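Local coordinates for protein N-methyltransferase (Streptoalloteichus sp. ATCC 53650, PDB 5BSZ) that probably transfers a methyl group from S-adenosylmethionine to the amino nitrogen of a nucleotide-linked deoxysugar on the way to kedarcidin, at residues Val145-Trp150 against Arg238-Gly243. Sequence-based numbering, arbitrary orientation.
With THM (thymidine), chain G.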
loop_
_atom_site.group_PDB
_atom_site.type_symbol
_atom_site.label_atom_id
_atom_site.label_comp_id
_atom_site.label_asym_id
_atom_site.label_seq_id
_atom_site.Cartn_x
_atom_site.Cartn_y
_atom_site.Cartn_z
ATOM N N VAL A 145 -5.726 10.252 -39.439
ATOM C CA VAL A 145 -6.588 10.934 -38.444
ATOM C C VAL A 145 -6.035 10.770 -37.029
ATOM O O VAL A 145 -5.963 9.670 -36.453
ATOM C CB VAL A 145 -8.028 10.406 -38.477
ATOM C CG1 VAL A 145 -8.963 11.168 -37.586
ATOM C CG2 VAL A 145 -8.611 10.374 -39.886
ATOM N N ILE A 146 -5.691 11.902 -36.431
ATOM C CA ILE A 146 -5.198 11.930 -35.025
ATOM C C ILE A 146 -6.178 12.683 -34.135
ATOM O O ILE A 146 -6.554 13.830 -34.440
ATOM C CB ILE A 146 -3.852 12.643 -34.964
ATOM C CG1 ILE A 146 -2.832 11.887 -35.808
ATOM C CG2 ILE A 146 -3.385 12.782 -33.517
ATOM C CD1 ILE A 146 -1.536 12.647 -36.005
ATOM N N ASP A 147 -6.673 11.963 -33.131
ATOM C CA ASP A 147 -7.448 12.525 -32.044
ATOM C C ASP A 147 -6.422 12.903 -30.965
ATOM O O ASP A 147 -5.949 12.049 -30.215
ATOM C CB ASP A 147 -8.452 11.495 -31.505
ATOM C CG ASP A 147 -9.331 12.039 -30.361
ATOM O OD1 ASP A 147 -9.329 13.283 -30.125
ATOM O OD2 ASP A 147 -9.991 11.204 -29.675
ATOM N N PRO A 148 -5.994 14.166 -30.962
ATOM C CA PRO A 148 -4.885 14.603 -30.138
ATOM C C PRO A 148 -5.261 14.595 -28.667
ATOM O O PRO A 148 -6.445 14.560 -28.324
ATOM C CB PRO A 148 -4.632 16.043 -30.630
ATOM C CG PRO A 148 -5.999 16.518 -30.931
ATOM C CD PRO A 148 -6.692 15.320 -31.553
ATOM N N TRP A 149 -4.255 14.562 -27.807
ATOM C CA TRP A 149 -4.480 14.873 -26.380
ATOM C C TRP A 149 -4.515 16.404 -26.283
ATOM O O TRP A 149 -4.336 17.112 -27.321
ATOM C CB TRP A 149 -3.340 14.261 -25.548
ATOM C CG TRP A 149 -3.471 14.473 -24.058
ATOM C CD1 TRP A 149 -2.550 15.085 -23.256
ATOM C CD2 TRP A 149 -4.570 14.135 -23.197
ATOM N NE1 TRP A 149 -2.999 15.133 -21.975
ATOM C CE2 TRP A 149 -4.243 14.569 -21.908
ATOM C CE3 TRP A 149 -5.788 13.494 -23.384
ATOM C CZ2 TRP A 149 -5.096 14.395 -20.815
ATOM C CZ3 TRP A 149 -6.623 13.302 -22.287
ATOM C CH2 TRP A 149 -6.286 13.785 -21.022
ATOM N N TRP A 150 -4.821 16.894 -25.073
ATOM C CA TRP A 150 -4.826 18.322 -24.763
ATOM C C TRP A 150 -3.493 19.007 -24.987
ATOM O O TRP A 150 -2.442 18.365 -25.022
ATOM C CB TRP A 150 -5.426 18.616 -23.369
ATOM C CG TRP A 150 -6.785 17.999 -23.198
ATOM C CD1 TRP A 150 -7.092 16.816 -22.533
ATOM C CD2 TRP A 150 -8.019 18.463 -23.752
ATOM N NE1 TRP A 150 -8.460 16.541 -22.632
ATOM C CE2 TRP A 150 -9.044 17.546 -23.360
ATOM C CE3 TRP A 150 -8.379 19.580 -24.531
ATOM C CZ2 TRP A 150 -10.380 17.714 -23.759
ATOM C CZ3 TRP A 150 -9.717 19.755 -24.888
ATOM C CH2 TRP A 150 -10.693 18.836 -24.503
ATOM N N ARG A 238 -10.566 20.802 -28.768
ATOM C CA ARG A 238 -9.368 20.239 -29.385
ATOM C C ARG A 238 -9.412 19.758 -30.796
ATOM O O ARG A 238 -8.411 19.826 -31.473
ATOM C CB ARG A 238 -8.653 19.192 -28.541
ATOM C CG ARG A 238 -9.459 18.049 -28.058
ATOM C CD ARG A 238 -8.527 17.151 -27.226
ATOM N NE ARG A 238 -9.013 15.788 -27.519
ATOM C CZ ARG A 238 -8.973 14.732 -26.724
ATOM N NH1 ARG A 238 -8.503 14.831 -25.494
ATOM N NH2 ARG A 238 -9.363 13.556 -27.218
ATOM N N GLY A 239 -10.534 19.233 -31.233
ATOM C CA GLY A 239 -10.627 18.948 -32.632
ATOM C C GLY A 239 -9.857 17.714 -33.059
ATOM O O GLY A 239 -9.537 16.836 -32.222
ATOM N N LEU A 240 -9.616 17.619 -34.367
ATOM C CA LEU A 240 -8.832 16.527 -34.903
ATOM C C LEU A 240 -7.764 17.086 -35.777
ATOM O O LEU A 240 -8.004 18.077 -36.471
ATOM C CB LEU A 240 -9.724 15.572 -35.694
ATOM C CG LEU A 240 -10.792 14.775 -34.984
ATOM C CD1 LEU A 240 -11.491 13.911 -36.019
ATOM C CD2 LEU A 240 -10.285 13.863 -33.867
ATOM N N PHE A 241 -6.602 16.436 -35.791
ATOM C CA PHE A 241 -5.593 16.708 -36.802
ATOM C C PHE A 241 -5.628 15.648 -37.882
ATOM O O PHE A 241 -5.627 14.434 -37.585
ATOM C CB PHE A 241 -4.209 16.831 -36.198
ATOM C CG PHE A 241 -4.076 17.993 -35.270
ATOM C CD1 PHE A 241 -3.901 19.287 -35.766
ATOM C CD2 PHE A 241 -4.223 17.826 -33.910
ATOM C CE1 PHE A 241 -3.816 20.362 -34.896
ATOM C CE2 PHE A 241 -4.168 18.897 -33.039
ATOM C CZ PHE A 241 -3.948 20.164 -33.520
ATOM N N VAL A 242 -5.736 16.120 -39.118
ATOM C CA VAL A 242 -5.877 15.205 -40.280
ATOM C C VAL A 242 -4.828 15.532 -41.312
ATOM O O VAL A 242 -4.481 16.708 -41.506
ATOM C CB VAL A 242 -7.269 15.283 -40.914
ATOM C CG1 VAL A 242 -7.392 14.351 -42.116
ATOM C CG2 VAL A 242 -8.334 14.916 -39.886
ATOM N N GLY A 243 -4.302 14.490 -41.945
ATOM C CA GLY A 243 -3.311 14.644 -42.996
ATOM C C GLY A 243 -3.700 13.771 -44.173
ATOM O O GLY A 243 -4.200 12.636 -44.006
HETATM O "O5'" THM G . -11.182 13.205 -19.340
HETATM C "C5'" THM G . -10.717 13.975 -18.212
HETATM C "C4'" THM G . -9.405 14.701 -18.532
HETATM O "O4'" THM G . -9.818 15.639 -19.528
HETATM C "C3'" THM G . -8.757 15.538 -17.393
HETATM O "O3'" THM G . -7.394 15.140 -17.132
HETATM C "C2'" THM G . -8.814 17.024 -17.799
HETATM C "C1'" THM G . -9.190 16.900 -19.286
HETATM N N1 THM G . -9.973 17.940 -19.975
HETATM C C2 THM G . -9.135 19.005 -20.354
HETATM O O2 THM G . -7.954 18.914 -19.989
HETATM N N3 THM G . -9.563 20.066 -21.033
HETATM C C4 THM G . -10.830 20.146 -21.438
HETATM O O4 THM G . -11.230 21.155 -22.108
HETATM C C5 THM G . -11.724 19.029 -21.074
HETATM C C5M THM G . -13.143 19.197 -21.549
HETATM C C6 THM G . -11.258 17.928 -20.362
HETATM O O HOH W 1 -10.494 15.568 -30.012
#
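The CB-CG-CD part of Arg238 crosses one face of the Trp150 indole at about a right angle. CB sits 3.8 Å from Trp150 CZ3. CG, between the backbone N and the carbonyl carbon (chi1 54°), touches CZ3 and CH2 of Trp150. CD makes a CH-pi contact, 3.5 Å from the centroid of the Trp150 six-membered ring. A bend at chi3 (-145°) sets NE, which donates to a water that also donates to Asp147 OD1 and Gly239 O. Residues 147-150 and Arg238 adjoin antiparallel strands 143-146 and 240-245 of the Rossmann-like methyltransferase sheet. Pro148 O lies over one guanidinium face, 3.0 Å from Arg238 CZ, at an angle too poor for a hydrogen bond. CZ makes a cation-pi contact over the Trp150 five-membered ring. NH1 comes nearest to Trp150 NE1, both donors and not bonded, and also nears Trp149 CE3. NH2 forms a salt bridge to Asp147 OD1 at 2.9 Å, from above the carboxylate plane. Asp147 OD2 accepts from N of Thr115, which binds S-adenosyl-L-homocysteine. The opposite Trp150 face carries thymidine, N3 over its centre. Ile146 and Phe241 form a hydrogen-bonded pair, Ile146 N 2.8 Å from Phe241 O. Pro148 CG meets the Phe241 ring edge.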